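Local coordinates for intracellular sulfur oxidation protein DsrF (Allochromatium vinosum, PDB 2HY5), which is of uncertain function but could take part in the oxidation of intracellular sulfur, and assembles with DsrE in the DsrEFH complex, at residues Y21-E24 with A25-V28. Sequence-based numbering, arbitrary orientation.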
# COMPACT_ATOMS: atom_id res chain seq x y z
N TYR B 21 6.55 -7.19 2.33
CA TYR B 21 7.39 -7.32 1.14
C TYR B 21 8.83 -7.78 1.38
O TYR B 21 9.35 -8.59 0.62
CB TYR B 21 7.39 -6.00 0.35
CG TYR B 21 6.00 -5.57 -0.06
CD1 TYR B 21 5.39 -4.47 0.54
CD2 TYR B 21 5.28 -6.28 -1.02
CE1 TYR B 21 4.09 -4.09 0.20
CE2 TYR B 21 3.97 -5.92 -1.36
CZ TYR B 21 3.38 -4.82 -0.74
OH TYR B 21 2.10 -4.45 -1.06
N ALA B 22 9.48 -7.28 2.43
CA ALA B 22 10.85 -7.67 2.72
C ALA B 22 10.96 -9.16 3.01
O ALA B 22 11.80 -9.87 2.45
CB ALA B 22 11.40 -6.87 3.90
N TRP B 23 10.09 -9.65 3.89
CA TRP B 23 10.12 -11.06 4.27
C TRP B 23 9.69 -12.00 3.14
O TRP B 23 10.37 -12.99 2.86
CB TRP B 23 9.22 -11.29 5.49
CG TRP B 23 9.03 -12.75 5.81
CD1 TRP B 23 7.85 -13.41 5.95
CD2 TRP B 23 10.06 -13.73 6.00
NE1 TRP B 23 8.07 -14.74 6.21
CE2 TRP B 23 9.42 -14.96 6.25
CE3 TRP B 23 11.46 -13.68 5.99
CZ2 TRP B 23 10.13 -16.15 6.47
CZ3 TRP B 23 12.17 -14.86 6.21
CH2 TRP B 23 11.50 -16.07 6.45
N GLU B 24 8.58 -11.70 2.48
CA GLU B 24 8.14 -12.58 1.41
C GLU B 24 9.05 -12.51 0.19
O GLU B 24 9.13 -13.45 -0.59
CB GLU B 24 6.67 -12.33 1.06
CG GLU B 24 5.74 -12.80 2.19
CD GLU B 24 4.26 -12.79 1.83
OE1 GLU B 24 3.80 -11.82 1.20
OE2 GLU B 24 3.56 -13.75 2.21
N ALA B 25 9.76 -11.39 0.03
CA ALA B 25 10.70 -11.26 -1.08
C ALA B 25 11.87 -12.20 -0.78
O ALA B 25 12.36 -12.91 -1.66
CB ALA B 25 11.20 -9.83 -1.20
N LEU B 26 12.33 -12.18 0.47
CA LEU B 26 13.44 -13.03 0.89
C LEU B 26 13.09 -14.50 0.65
O LEU B 26 13.95 -15.31 0.29
CB LEU B 26 13.74 -12.78 2.38
CG LEU B 26 14.95 -13.49 3.00
CD1 LEU B 26 16.20 -13.22 2.18
CD2 LEU B 26 15.13 -12.99 4.43
N GLU B 27 11.82 -14.84 0.84
CA GLU B 27 11.35 -16.21 0.62
C GLU B 27 11.58 -16.65 -0.82
O GLU B 27 11.94 -17.81 -1.07
CB GLU B 27 9.85 -16.31 0.95
CG GLU B 27 9.52 -16.31 2.43
CD GLU B 27 9.71 -17.68 3.06
OE1 GLU B 27 8.73 -18.20 3.65
OE2 GLU B 27 10.82 -18.23 2.98
N VAL B 28 11.40 -15.74 -1.77
CA VAL B 28 11.59 -16.06 -3.18
C VAL B 28 13.06 -16.33 -3.49
O VAL B 28 13.39 -17.24 -4.26
CB VAL B 28 11.10 -14.91 -4.10
CG1 VAL B 28 11.27 -15.31 -5.56
CG2 VAL B 28 9.63 -14.60 -3.82
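Trp-23 meets Leu-26 and Glu-27 in a local i to i+3 and i to i+4 side-chain cluster on the first two turns of helix 21-32, the helix between parallel strands 7-12 and 38-43. With CG anti to the backbone N (chi1 172°), the indole points forward along the helix toward its C-terminal end, which carries the six-membered ring over the next turn. Glu-27 bends at chi2 (-81°) and lies over one face of that ring near the CE2/CZ2 rim: CG makes a CH-pi contact 4.2 Å from the centroid of the Trp-23 six-membered ring, and the carboxylate stacks at 22° to the ring plane, with OE1 3.8 Å from Trp-23 CZ2. Leu-26 comes to the rim instead, its CD2 methyl near the ring plane and 3.9 Å from Trp-23 CZ3. Trimming the indole to an alanine is likely to open a gap beside Leu-26 CD2 and to take away the ring face on which Glu-27 CG rests. Beneath the side chains runs the helical ladder: Leu-26 N donates to Ala-22 O at 3.1 Å, Glu-27 N to Trp-23 O at 3.1 Å, and Val-28 N more weakly to Glu-24 O at 3.4 Å. Ala-25 and Val-28 pack on strand 7-12 through Asn-12 and Tyr-10, whereas Glu-24 OE1 forms a salt bridge with Arg-85 and a hydrogen bond with His-41, both of a neighbouring DsrE subunit. The Trp-23 contacts and the backbone ladder are those of a regular alpha-helix, here the connecting helix of a beta-alpha-beta crossover in the parallel-sheet fold of the DsrE/DsrF-like family.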